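Local coordinates for cytosolic IMP-GMP specific 5'-nucleotidase (Legionella pneumophila subsp. pneumophila, PDB 4OHF), which probably hydrolyses 5'-nucleotides, chiefly IMP and GMP, to nucleoside and phosphate, as a magnesium-dependent cytosolic nucleotidase of the HAD superfamily, at residues H95-I100 with L139-D144; I74-G79 with S152-A157; F65-R70 with F132-G137; G88-S93 with K107-I112; G307-L312 with V423-C428. All coordinates share one frame; numbering follows the deposited sequence.

From the N terminus, 65-70 opens contact 3, 74-79 opens contact 2, and 88-93 and 95-100 open contacts 4 and 1. Segment 107-112 closes contact 4, the shortest loop, which nests inside contacts 2 and 3. Helix 129-143 then closes contact 3 with 132-137 and contact 1 with 139-144, and the start of helix 153-170 closes contact 2. Contact 1 nests inside contact 2 but crosses contacts 3 and 4; contacts 2 and 3 also cross. Together these four tie the five-stranded antiparallel sheet and its preceding loop to three helices. Contact 5 follows in series, closing a loop from 307-312 to 423-428 beside the mixed sheet.

Contact 1 (H95-I100 with L139-D144); sequences HGTKQI and LVDLKD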
# COMPACT_ATOMS: atom_id res chain seq x y z
N HIS B 95 9.30 -14.45 25.13
CA HIS B 95 10.21 -13.34 24.90
C HIS B 95 11.55 -14.05 25.09
O HIS B 95 11.96 -14.32 26.22
CB HIS B 95 10.05 -12.24 25.94
CG HIS B 95 10.99 -11.09 25.75
ND1 HIS B 95 10.83 -10.14 24.76
CD2 HIS B 95 12.14 -10.76 26.39
CE1 HIS B 95 11.83 -9.28 24.80
NE2 HIS B 95 12.64 -9.63 25.78
N GLY B 96 12.20 -14.40 23.99
CA GLY B 96 13.44 -15.13 24.09
C GLY B 96 13.09 -16.55 24.51
O GLY B 96 12.29 -17.21 23.85
N THR B 97 13.66 -17.01 25.61
CA THR B 97 13.38 -18.36 26.10
C THR B 97 12.28 -18.32 27.14
O THR B 97 11.60 -19.31 27.37
CB THR B 97 14.63 -18.99 26.74
OG1 THR B 97 15.70 -19.01 25.79
CG2 THR B 97 14.34 -20.41 27.20
N LYS B 98 12.13 -17.16 27.77
CA LYS B 98 11.12 -16.98 28.81
C LYS B 98 9.72 -16.88 28.21
O LYS B 98 9.50 -16.15 27.25
CB LYS B 98 11.44 -15.70 29.62
CG LYS B 98 10.50 -15.42 30.79
CD LYS B 98 10.68 -16.42 31.93
CE LYS B 98 12.07 -16.31 32.57
NZ LYS B 98 12.27 -17.30 33.68
N GLN B 99 8.78 -17.64 28.78
CA GLN B 99 7.41 -17.61 28.29
C GLN B 99 6.68 -16.42 28.87
O GLN B 99 6.79 -16.15 30.06
CB GLN B 99 6.66 -18.88 28.68
CG GLN B 99 5.18 -18.85 28.27
CD GLN B 99 4.40 -20.08 28.69
OE1 GLN B 99 4.40 -20.45 29.85
NE2 GLN B 99 3.73 -20.70 27.74
N ILE B 100 5.93 -15.70 28.04
CA ILE B 100 5.17 -14.55 28.50
C ILE B 100 3.85 -15.04 29.11
O ILE B 100 3.25 -16.00 28.61
CB ILE B 100 4.85 -13.60 27.33
CG1 ILE B 100 6.15 -13.16 26.65
CG2 ILE B 100 4.08 -12.41 27.85
CD1 ILE B 100 5.96 -12.43 25.35
N LEU B 139 19.54 -15.08 21.41
CA LEU B 139 20.13 -13.78 21.19
C LEU B 139 19.45 -12.71 22.04
O LEU B 139 20.13 -11.93 22.70
CB LEU B 139 20.06 -13.41 19.71
CG LEU B 139 20.91 -14.29 18.78
CD1 LEU B 139 20.86 -13.74 17.36
CD2 LEU B 139 22.34 -14.33 19.28
N VAL B 140 18.12 -12.67 22.04
CA VAL B 140 17.41 -11.67 22.83
C VAL B 140 17.64 -11.93 24.32
O VAL B 140 17.69 -10.99 25.12
CB VAL B 140 15.89 -11.64 22.53
CG1 VAL B 140 15.64 -11.51 21.03
CG2 VAL B 140 15.24 -12.86 23.07
N ASP B 141 17.80 -13.19 24.70
CA ASP B 141 18.06 -13.53 26.10
C ASP B 141 19.35 -12.87 26.57
O ASP B 141 19.46 -12.46 27.73
CB ASP B 141 18.21 -15.03 26.27
CG ASP B 141 16.89 -15.73 26.47
OD1 ASP B 141 16.89 -16.94 26.77
OD2 ASP B 141 15.84 -15.05 26.32
N LEU B 142 20.31 -12.80 25.66
CA LEU B 142 21.63 -12.21 25.92
C LEU B 142 21.55 -10.69 25.83
O LEU B 142 22.20 -9.98 26.60
CB LEU B 142 22.63 -12.76 24.89
CG LEU B 142 24.13 -12.81 25.19
CD1 LEU B 142 24.72 -11.43 25.09
CD2 LEU B 142 24.36 -13.43 26.57
N LYS B 143 20.75 -10.20 24.89
CA LYS B 143 20.55 -8.77 24.70
C LYS B 143 19.93 -8.15 25.95
O LYS B 143 20.15 -6.97 26.23
CB LYS B 143 19.64 -8.53 23.48
CG LYS B 143 18.92 -7.18 23.46
CD LYS B 143 19.85 -6.01 23.20
CE LYS B 143 19.05 -4.71 23.19
NZ LYS B 143 19.88 -3.54 22.81
N ASP B 144 19.17 -8.94 26.69
CA ASP B 144 18.53 -8.45 27.91
C ASP B 144 19.50 -8.37 29.08
O ASP B 144 19.27 -7.63 30.03
CB ASP B 144 17.35 -9.36 28.30
CG ASP B 144 16.10 -9.12 27.46
OD1 ASP B 144 16.11 -8.21 26.61
OD2 ASP B 144 15.10 -9.84 27.67
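D141 holds T97 with both carboxylate oxygens. OD1 of D141 accepts from T97 OG1 at 2.6 Å, while OD2 of D141 accepts from T97 N at 3.0 Å, with an N-H...O angle of 155°. Each oxygen is met on its syn side but somewhat out of the carboxylate plane, and the two side chains cross at about a right angle. With OG1 of T97 anti to the carbonyl carbon (chi1 -58°), the hydroxyl stands beside the backbone N, and one carboxylate can serve both donors. D144 makes a second, weaker link: its OD2 accepts from H95 NE2 at 3.1 Å in a bent bond of 127°. Here imidazole and carboxylate meet tip to tip and nearly coplanar. The strip that carries T97 and H95 is a type II' beta turn, H95 to K98, joining strands 90-95 and 98-99 of the antiparallel sheet as a tight hairpin. H95 N and K98 O close it at 2.7 Å, and G96, with positive phi, fills the turn position that favours glycine. G96 lies beside D141 in the C-terminal part of helix 129-143, the CA atoms of G96 and D141 being 5.3 Å apart. Further out, D144 OD1 is hydrogen-bonded to Y153 OH, the stronger partner of this carboxylate, and H95 ND1 to N80 OD1, which probably help to orient the imidazole and the carboxylate. The Y153 ring meets the H95 ring nearly perpendicular, and K143 NZ is hydrogen-bonded to the carbonyls of M150 and P151.

Contact 2 (I74-G79 with S152-A157); sequences IDSKNG and SYQAIA
Y153 lays one face of its ring over G79, whose CA sits 4.1 Å from the centroid of the Y153 ring, a CH-pi contact over the face. G79 ends the turn of the beta hairpin between strands 73-75 and 80-84, and Y153 belongs to the first turn of helix 153-170, N-capped by S152. Anti to its carbonyl carbon (chi1 -63°), CG of Y153 leans over the turn; CD2 of Y153 reaches N78 C at 3.5 Å. G79 has positive phi, a conformation that favours glycine, and lies against the ring without a side chain. S76 directs its side chain at the helix: CB of S76 packs on A157 CB at 3.7 Å, while its OG, hydrogen-bonded to N120 O, also lies 3.1 Å from Q154 NE2. Q154 CG is anti to the backbone N, and the bend at chi2 (85°) brings CD, the amide carbon, to the S76 side. At the end of strand 73-75, D75 forms an Asx motif, in which N78 N donates to D75 OD2 at 3.2 Å, approaching from well above the carboxylate plane, 64° out of it.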
# COMPACT_ATOMS: atom_id res chain seq x y z
N ILE B 74 7.98 -14.65 14.24
CA ILE B 74 8.88 -13.78 14.99
C ILE B 74 8.45 -12.32 15.00
O ILE B 74 8.24 -11.70 13.95
CB ILE B 74 10.32 -13.88 14.45
CG1 ILE B 74 10.90 -15.25 14.80
CG2 ILE B 74 11.17 -12.76 15.04
CD1 ILE B 74 12.38 -15.41 14.45
N ASP B 75 8.29 -11.78 16.20
CA ASP B 75 7.91 -10.39 16.40
C ASP B 75 9.24 -9.68 16.65
O ASP B 75 9.67 -9.56 17.80
CB ASP B 75 6.98 -10.26 17.62
CG ASP B 75 6.62 -8.82 17.95
OD1 ASP B 75 5.69 -8.63 18.77
OD2 ASP B 75 7.25 -7.89 17.40
N SER B 76 9.88 -9.24 15.57
CA SER B 76 11.18 -8.58 15.65
C SER B 76 11.14 -7.32 16.50
O SER B 76 12.08 -7.00 17.22
CB SER B 76 11.70 -8.26 14.25
OG SER B 76 10.73 -7.58 13.47
N LYS B 77 10.02 -6.60 16.42
CA LYS B 77 9.85 -5.38 17.17
C LYS B 77 10.14 -5.59 18.66
O LYS B 77 10.96 -4.90 19.24
CB LYS B 77 8.43 -4.86 16.98
CG LYS B 77 8.04 -3.62 17.79
CD LYS B 77 6.51 -3.50 17.83
CE LYS B 77 6.01 -2.33 18.67
NZ LYS B 77 4.55 -2.48 18.96
N ASN B 78 9.48 -6.57 19.26
CA ASN B 78 9.66 -6.81 20.69
C ASN B 78 10.48 -8.04 21.08
O ASN B 78 10.42 -8.48 22.23
CB ASN B 78 8.29 -6.90 21.36
CG ASN B 78 7.36 -5.81 20.89
OD1 ASN B 78 7.72 -4.63 20.90
ND2 ASN B 78 6.15 -6.19 20.48
N GLY B 79 11.23 -8.59 20.12
CA GLY B 79 12.04 -9.77 20.41
C GLY B 79 11.24 -10.93 20.97
O GLY B 79 11.67 -11.59 21.92
N SER B 152 19.32 -3.71 18.63
CA SER B 152 17.93 -3.76 19.08
C SER B 152 17.31 -5.07 18.58
O SER B 152 17.79 -5.68 17.62
CB SER B 152 17.14 -2.58 18.53
OG SER B 152 17.03 -2.66 17.12
N TYR B 153 16.23 -5.48 19.24
CA TYR B 153 15.53 -6.70 18.86
C TYR B 153 15.35 -6.75 17.34
O TYR B 153 15.66 -7.75 16.70
CB TYR B 153 14.17 -6.75 19.54
CG TYR B 153 14.23 -6.81 21.05
CD1 TYR B 153 15.12 -7.65 21.70
CD2 TYR B 153 13.34 -6.08 21.84
CE1 TYR B 153 15.13 -7.78 23.08
CE2 TYR B 153 13.34 -6.19 23.22
CZ TYR B 153 14.24 -7.04 23.84
OH TYR B 153 14.24 -7.17 25.20
N GLN B 154 14.85 -5.65 16.80
CA GLN B 154 14.61 -5.51 15.37
C GLN B 154 15.90 -5.72 14.57
O GLN B 154 15.92 -6.44 13.56
CB GLN B 154 14.08 -4.11 15.08
CG GLN B 154 14.07 -3.72 13.62
CD GLN B 154 12.84 -4.20 12.88
OE1 GLN B 154 12.78 -4.16 11.65
NE2 GLN B 154 11.83 -4.65 13.64
N ALA B 155 16.97 -5.08 15.02
CA ALA B 155 18.27 -5.17 14.37
C ALA B 155 18.83 -6.60 14.38
O ALA B 155 19.37 -7.08 13.37
CB ALA B 155 19.25 -4.22 15.05
N ILE B 156 18.72 -7.26 15.52
CA ILE B 156 19.19 -8.63 15.66
C ILE B 156 18.49 -9.54 14.65
O ILE B 156 19.14 -10.26 13.90
CB ILE B 156 18.94 -9.15 17.09
CG1 ILE B 156 19.59 -8.18 18.08
CG2 ILE B 156 19.50 -10.56 17.25
CD1 ILE B 156 19.43 -8.58 19.54
N ALA B 157 17.16 -9.50 14.61
CA ALA B 157 16.40 -10.31 13.68
C ALA B 157 16.86 -10.11 12.24
O ALA B 157 16.97 -11.08 11.49
CB ALA B 157 14.92 -10.00 13.79

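Contact 3 (F65-R70 with F132-G137); sequences FDDAIR and FCILYG
A68 and I134 make the nearest apolar contact, A68 CB meeting I134 CG1 at 3.7 Å. The same methyl also rests on the next-door residue of the helix, A68 CB to C133 CB at 3.8 Å, so it sits against two consecutive positions. D67 adds the aliphatic part of its side chain, its CB 3.9 Å from I134 CG1. I134 carries most of this packing: CG1 is anti to the carbonyl carbon (chi1 -64°), and the chain runs on extended to CD1. This end methyl, I134 CD1, lies 4.2 Å from D67 CB. On the loop backbone, I134 CD1 comes to 4.0 Å from the carbonyl oxygen F65 O. All of these are van der Waals contacts between a loop and the flank of a helix. The loop, between helix 33-51 and strand 73-75, feeds the antiparallel sheet that stands beside the HAD-type core; the helix, 129-143, also packs on this sheet, where F132 and Y136 touch I74, and on helix 153-170. Polar bonds tie the loop to other parts of the chain: D66 O accepts from N403 ND2, and D67 O from both K405 NZ and W406 NE1. R70, which takes no part in the packing on the helix, forms salt bridges to E326 and D125, and its NH2 also donates to the backbone carbonyl of D303, a residue of the magnesium site.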
# COMPACT_ATOMS: atom_id res chain seq x y z
N PHE B 65 17.33 -28.91 19.18
CA PHE B 65 16.27 -29.04 18.19
C PHE B 65 14.85 -28.81 18.72
O PHE B 65 14.03 -28.20 18.05
CB PHE B 65 16.36 -30.42 17.55
CG PHE B 65 15.59 -30.55 16.27
CD1 PHE B 65 14.71 -31.61 16.08
CD2 PHE B 65 15.80 -29.65 15.22
CE1 PHE B 65 14.05 -31.78 14.87
CE2 PHE B 65 15.14 -29.80 14.01
CZ PHE B 65 14.26 -30.86 13.82
N ASP B 66 14.56 -29.29 19.92
CA ASP B 66 13.22 -29.13 20.45
C ASP B 66 12.87 -27.79 21.08
O ASP B 66 11.73 -27.61 21.51
CB ASP B 66 12.92 -30.25 21.44
CG ASP B 66 12.91 -31.62 20.80
OD1 ASP B 66 12.20 -31.80 19.78
OD2 ASP B 66 13.62 -32.52 21.31
N ASP B 67 13.81 -26.85 21.14
CA ASP B 67 13.50 -25.54 21.74
C ASP B 67 12.48 -24.76 20.93
O ASP B 67 11.86 -23.80 21.42
CB ASP B 67 14.77 -24.69 21.90
CG ASP B 67 15.57 -25.09 23.12
OD1 ASP B 67 14.95 -25.52 24.12
OD2 ASP B 67 16.83 -24.97 23.09
N ALA B 68 12.29 -25.17 19.68
CA ALA B 68 11.33 -24.52 18.81
C ALA B 68 10.61 -25.55 17.92
O ALA B 68 11.00 -26.72 17.83
CB ALA B 68 12.01 -23.46 17.95
N ILE B 69 9.54 -25.10 17.28
CA ILE B 69 8.75 -25.96 16.42
C ILE B 69 8.46 -25.23 15.11
O ILE B 69 8.65 -24.02 15.03
CB ILE B 69 7.47 -26.37 17.17
CG1 ILE B 69 7.37 -27.88 17.15
CG2 ILE B 69 6.22 -25.68 16.62
CD1 ILE B 69 6.15 -28.41 17.84
N ARG B 70 8.01 -25.96 14.09
CA ARG B 70 7.73 -25.32 12.81
C ARG B 70 6.45 -24.49 12.86
O ARG B 70 5.54 -24.80 13.62
CB ARG B 70 7.62 -26.37 11.71
CG ARG B 70 7.35 -25.80 10.30
CD ARG B 70 7.33 -26.90 9.27
NE ARG B 70 7.18 -26.40 7.91
CZ ARG B 70 7.26 -27.16 6.83
NH1 ARG B 70 7.48 -28.46 6.94
NH2 ARG B 70 7.10 -26.62 5.62
N PHE B 132 16.36 -20.50 13.10
CA PHE B 132 16.19 -19.06 13.26
C PHE B 132 15.57 -18.75 14.62
O PHE B 132 16.08 -17.91 15.36
CB PHE B 132 15.30 -18.50 12.15
CG PHE B 132 15.39 -17.00 11.99
CD1 PHE B 132 15.18 -16.15 13.07
CD2 PHE B 132 15.67 -16.44 10.75
CE1 PHE B 132 15.25 -14.76 12.92
CE2 PHE B 132 15.74 -15.05 10.58
CZ PHE B 132 15.53 -14.21 11.67
N CYS B 133 14.47 -19.43 14.94
CA CYS B 133 13.77 -19.22 16.20
C CYS B 133 14.62 -19.50 17.42
O CYS B 133 14.68 -18.68 18.33
CB CYS B 133 12.50 -20.07 16.27
SG CYS B 133 11.15 -19.47 15.25
N ILE B 134 15.28 -20.65 17.44
CA ILE B 134 16.13 -20.99 18.57
C ILE B 134 17.22 -19.94 18.76
O ILE B 134 17.40 -19.40 19.85
CB ILE B 134 16.79 -22.35 18.37
CG1 ILE B 134 15.72 -23.45 18.34
CG2 ILE B 134 17.80 -22.59 19.49
CD1 ILE B 134 16.26 -24.82 18.01
N LEU B 135 17.95 -19.64 17.68
CA LEU B 135 19.01 -18.65 17.76
C LEU B 135 18.46 -17.29 18.21
O LEU B 135 18.96 -16.72 19.18
CB LEU B 135 19.70 -18.49 16.41
CG LEU B 135 20.86 -17.50 16.41
CD1 LEU B 135 21.84 -17.91 17.47
CD2 LEU B 135 21.55 -17.44 15.06
N TYR B 136 17.45 -16.78 17.52
CA TYR B 136 16.87 -15.48 17.87
C TYR B 136 16.46 -15.46 19.33
O TYR B 136 16.68 -14.47 20.03
CB TYR B 136 15.66 -15.18 17.00
CG TYR B 136 15.12 -13.78 17.21
CD1 TYR B 136 15.84 -12.67 16.78
CD2 TYR B 136 13.89 -13.57 17.83
CE1 TYR B 136 15.35 -11.38 16.96
CE2 TYR B 136 13.39 -12.28 18.01
CZ TYR B 136 14.12 -11.19 17.58
OH TYR B 136 13.62 -9.92 17.77
N GLY B 137 15.86 -16.54 19.79
CA GLY B 137 15.44 -16.59 21.17
C GLY B 137 16.61 -16.36 22.10
O GLY B 137 16.55 -15.52 22.99

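Contact 4 (G88-S93 with K107-I112); sequences GAIRLS and KIYRSI
The carbonyl oxygen of I112 is approached by two neighbouring donors of 88-93. I90 N gives it a hydrogen bond, 2.7 Å from I90 N to I112 O, arriving nearly along the C=O axis (163°); A89 CA adds a CA-H...O contact, 3.3 Å from A89 CA to I112 O. The second joint is a CH-pi contact: I90 CD1 stands 3.8 Å from the centroid of the Y109 ring, over the face though displaced toward the rim. The extended chi2 of I90 (-178°) carries CD1 out to that ring, and the two side chains cross at about a right angle. I108 CG2 lies against the opposite face, so the ring is held between two isoleucines, and Y109 OH is fixed by hydrogen bonds with D75 OD1 and N80 ND2. I112 folds its CD1 back to 3.5 Å from I90 O. The chain leaves helix 102-109 through R110, with positive phi, and I112 two residues on lies against strand 90-95, which has a classic beta bulge at R91 and L92, facing K83. Helix 102-109 thus packs on the antiparallel sheet near the GMP site: G88 lies about 7 Å from the bound nucleotide and two residues after its ligand R86.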
# COMPACT_ATOMS: atom_id res chain seq x y z
N GLY B 88 -4.67 -15.62 13.20
CA GLY B 88 -3.71 -14.74 13.84
C GLY B 88 -3.91 -14.54 15.33
O GLY B 88 -3.39 -13.58 15.88
N ALA B 89 -4.65 -15.43 15.99
CA ALA B 89 -4.86 -15.30 17.43
C ALA B 89 -3.64 -15.85 18.15
O ALA B 89 -3.13 -16.93 17.82
CB ALA B 89 -6.10 -16.05 17.85
N ILE B 90 -3.15 -15.11 19.15
CA ILE B 90 -1.99 -15.55 19.90
C ILE B 90 -2.36 -16.67 20.87
O ILE B 90 -3.00 -16.43 21.89
CB ILE B 90 -1.35 -14.39 20.68
CG1 ILE B 90 -0.86 -13.33 19.71
CG2 ILE B 90 -0.19 -14.90 21.53
CD1 ILE B 90 -0.18 -12.16 20.37
N ARG B 91 -1.97 -17.88 20.52
CA ARG B 91 -2.22 -19.05 21.35
C ARG B 91 -1.21 -19.00 22.50
O ARG B 91 -1.56 -19.21 23.67
CB ARG B 91 -2.03 -20.32 20.52
CG ARG B 91 -1.83 -21.59 21.33
CD ARG B 91 -3.00 -21.87 22.23
NE ARG B 91 -2.77 -23.06 23.05
CZ ARG B 91 -3.64 -23.54 23.93
NH1 ARG B 91 -4.81 -22.94 24.11
NH2 ARG B 91 -3.33 -24.62 24.63
N LEU B 92 0.04 -18.74 22.17
CA LEU B 92 1.07 -18.62 23.19
C LEU B 92 2.29 -17.87 22.68
O LEU B 92 2.55 -17.82 21.49
CB LEU B 92 1.43 -20.00 23.77
CG LEU B 92 1.86 -21.16 22.89
CD1 LEU B 92 3.26 -20.90 22.40
CD2 LEU B 92 1.83 -22.44 23.70
N SER B 93 3.01 -17.24 23.61
CA SER B 93 4.18 -16.46 23.24
C SER B 93 5.34 -16.51 24.22
O SER B 93 5.17 -16.81 25.41
CB SER B 93 3.77 -15.00 23.03
OG SER B 93 3.17 -14.47 24.21
N LYS B 107 -0.90 -6.98 27.78
CA LYS B 107 -0.30 -5.68 27.98
C LYS B 107 0.45 -5.28 26.71
O LYS B 107 0.29 -4.17 26.20
CB LYS B 107 0.69 -5.71 29.15
CG LYS B 107 0.11 -6.23 30.46
CD LYS B 107 -1.04 -5.36 30.96
CE LYS B 107 -1.54 -5.87 32.30
NZ LYS B 107 -0.44 -5.90 33.30
N ILE B 108 1.26 -6.21 26.20
CA ILE B 108 2.06 -5.99 25.00
C ILE B 108 1.31 -5.85 23.68
O ILE B 108 1.58 -4.92 22.91
CB ILE B 108 3.11 -7.12 24.81
CG1 ILE B 108 4.01 -7.21 26.04
CG2 ILE B 108 3.96 -6.84 23.57
CD1 ILE B 108 5.13 -8.24 25.91
N TYR B 109 0.37 -6.75 23.40
CA TYR B 109 -0.34 -6.70 22.13
C TYR B 109 -1.67 -5.96 22.10
O TYR B 109 -2.21 -5.69 21.02
CB TYR B 109 -0.49 -8.12 21.56
CG TYR B 109 0.85 -8.77 21.35
CD1 TYR B 109 1.43 -9.57 22.34
CD2 TYR B 109 1.60 -8.50 20.21
CE1 TYR B 109 2.71 -10.06 22.20
CE2 TYR B 109 2.89 -8.99 20.06
CZ TYR B 109 3.44 -9.76 21.06
OH TYR B 109 4.74 -10.22 20.95
N ARG B 110 -2.19 -5.64 23.28
CA ARG B 110 -3.45 -4.91 23.38
C ARG B 110 -4.48 -5.49 22.42
O ARG B 110 -5.22 -4.76 21.75
CB ARG B 110 -3.22 -3.43 23.05
CG ARG B 110 -4.03 -2.46 23.90
CD ARG B 110 -3.38 -2.23 25.25
NE ARG B 110 -2.07 -1.61 25.11
CZ ARG B 110 -1.33 -1.17 26.13
NH1 ARG B 110 -1.79 -1.28 27.38
NH2 ARG B 110 -0.15 -0.62 25.91
N SER B 111 -4.51 -6.82 22.35
CA SER B 111 -5.41 -7.56 21.48
C SER B 111 -4.97 -9.02 21.52
O SER B 111 -3.94 -9.34 22.12
CB SER B 111 -5.33 -7.04 20.03
OG SER B 111 -6.23 -7.73 19.18
N ILE B 112 -5.75 -9.90 20.91
CA ILE B 112 -5.39 -11.31 20.87
C ILE B 112 -4.92 -11.62 19.45
O ILE B 112 -4.19 -12.60 19.22
CB ILE B 112 -6.60 -12.21 21.24
CG1 ILE B 112 -6.13 -13.67 21.43
CG2 ILE B 112 -7.66 -12.15 20.14
CD1 ILE B 112 -5.21 -13.87 22.62

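Contact 5 (G307-L312 with V423-C428); sequences GDILRL and VDRFAC
I309 and F426 mark the closest backbone approach, CA of I309 to CA of F426 at 6.2 Å, where the first turn of helix 309-315 meets the last turn of helix 418-426. D308 is the N-cap of the former. The latter ends as A427 leaves helical angles, still bonded by A427 N to V423 O at 2.8 Å. I309 points toward helix 418-426 and carries the contact. Its CG2, anti to the backbone N, packs on two residues: I309 CG2 lies 3.6 Å from R425 CD and 3.9 Å from F426 CB. CD1 of I309 touches the base of the arginine, 4.1 Å from R425 CB. Helix 309-315 forms the beta-alpha-beta crossover between parallel strands 298-302 and 319-323 of the HAD core, following the magnesium ligand D303; helix 418-426 covers this crossover and bears Y421 of the GMP pocket one turn before R425, whose side chain itself comes within about 4 Å of a bound GMP. L312 meets the F426 ring at its edge, L312 CD1 to F426 CE2 at 4.4 Å. R425 shows I309 its methylene chain and then bends at chi3 (-145°), which turns NE aside from the extended line. L310 CD2 is 4.4 Å from R425 NH2, and NH2 makes a weak hydrogen bond to Y87 O of a second subunit. D424 OD2 is hydrogen-bonded to the hydroxyl of that same Y87 of the second subunit.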
# COMPACT_ATOMS: atom_id res chain seq x y z
N GLY B 307 6.62 -17.75 1.17
CA GLY B 307 6.11 -16.48 1.63
C GLY B 307 4.65 -16.24 1.32
O GLY B 307 3.78 -16.99 1.79
N ASP B 308 4.36 -15.22 0.51
CA ASP B 308 2.99 -14.87 0.16
C ASP B 308 2.29 -15.85 -0.78
O ASP B 308 2.61 -15.93 -1.97
CB ASP B 308 2.93 -13.47 -0.45
CG ASP B 308 1.51 -13.02 -0.74
OD1 ASP B 308 0.65 -13.12 0.16
OD2 ASP B 308 1.24 -12.57 -1.88
N ILE B 309 1.32 -16.57 -0.23
CA ILE B 309 0.56 -17.57 -0.96
C ILE B 309 -0.33 -16.95 -2.03
O ILE B 309 -0.54 -17.52 -3.09
CB ILE B 309 -0.33 -18.39 0.03
CG1 ILE B 309 0.52 -18.88 1.20
CG2 ILE B 309 -0.96 -19.57 -0.69
CD1 ILE B 309 -0.24 -19.70 2.24
N LEU B 310 -0.85 -15.76 -1.74
CA LEU B 310 -1.73 -15.06 -2.67
C LEU B 310 -1.03 -14.61 -3.96
O LEU B 310 -1.45 -14.98 -5.06
CB LEU B 310 -2.37 -13.85 -1.96
CG LEU B 310 -3.39 -12.95 -2.68
CD1 LEU B 310 -2.65 -11.85 -3.47
CD2 LEU B 310 -4.31 -13.79 -3.58
N ARG B 311 0.02 -13.82 -3.82
CA ARG B 311 0.76 -13.33 -4.98
C ARG B 311 1.24 -14.48 -5.86
O ARG B 311 1.31 -14.34 -7.08
CB ARG B 311 1.96 -12.49 -4.52
CG ARG B 311 2.94 -12.14 -5.61
CD ARG B 311 3.95 -11.11 -5.11
NE ARG B 311 4.92 -10.71 -6.13
CZ ARG B 311 4.64 -10.54 -7.42
NH1 ARG B 311 3.41 -10.74 -7.88
NH2 ARG B 311 5.59 -10.14 -8.25
N LEU B 312 1.53 -15.61 -5.24
CA LEU B 312 2.01 -16.78 -5.96
C LEU B 312 0.90 -17.57 -6.66
O LEU B 312 1.03 -17.92 -7.83
CB LEU B 312 2.78 -17.69 -5.01
CG LEU B 312 3.70 -18.73 -5.64
CD1 LEU B 312 4.65 -19.25 -4.58
CD2 LEU B 312 2.89 -19.86 -6.26
N VAL B 423 -0.67 -24.26 5.07
CA VAL B 423 -0.65 -25.54 4.39
C VAL B 423 -1.96 -25.74 3.62
O VAL B 423 -1.96 -26.11 2.45
CB VAL B 423 -0.46 -26.71 5.39
CG1 VAL B 423 -0.81 -28.03 4.73
CG2 VAL B 423 0.98 -26.74 5.85
N ASP B 424 -3.07 -25.47 4.29
CA ASP B 424 -4.36 -25.63 3.66
C ASP B 424 -4.55 -24.71 2.44
O ASP B 424 -5.15 -25.12 1.46
CB ASP B 424 -5.47 -25.36 4.68
CG ASP B 424 -6.86 -25.68 4.14
OD1 ASP B 424 -7.04 -26.80 3.61
OD2 ASP B 424 -7.77 -24.83 4.23
N ARG B 425 -4.05 -23.48 2.51
CA ARG B 425 -4.23 -22.54 1.41
C ARG B 425 -3.28 -22.76 0.23
O ARG B 425 -3.63 -22.49 -0.92
CB ARG B 425 -4.09 -21.10 1.90
CG ARG B 425 -4.51 -20.05 0.88
CD ARG B 425 -3.93 -18.69 1.23
NE ARG B 425 -4.83 -17.57 0.88
CZ ARG B 425 -5.35 -17.37 -0.32
NH1 ARG B 425 -5.09 -18.21 -1.33
NH2 ARG B 425 -6.13 -16.31 -0.51
N PHE B 426 -2.10 -23.27 0.52
CA PHE B 426 -1.11 -23.49 -0.52
C PHE B 426 -1.11 -24.89 -1.11
O PHE B 426 -0.85 -25.04 -2.30
CB PHE B 426 0.28 -23.15 0.02
CG PHE B 426 1.40 -23.50 -0.91
CD1 PHE B 426 1.90 -24.81 -0.98
CD2 PHE B 426 1.98 -22.53 -1.73
CE1 PHE B 426 2.94 -25.13 -1.85
CE2 PHE B 426 3.02 -22.85 -2.61
CZ PHE B 426 3.50 -24.15 -2.66
N ALA B 427 -1.38 -25.91 -0.31
CA ALA B 427 -1.33 -27.27 -0.82
C ALA B 427 -2.66 -27.92 -1.06
O ALA B 427 -3.50 -27.97 -0.17
CB ALA B 427 -0.51 -28.16 0.13
N CYS B 428 -2.85 -28.46 -2.27
CA CYS B 428 -4.10 -29.15 -2.56
C CYS B 428 -3.99 -30.49 -1.84
O CYS B 428 -4.99 -31.04 -1.39
CB CYS B 428 -4.30 -29.31 -4.08
SG CYS B 428 -2.96 -30.08 -5.01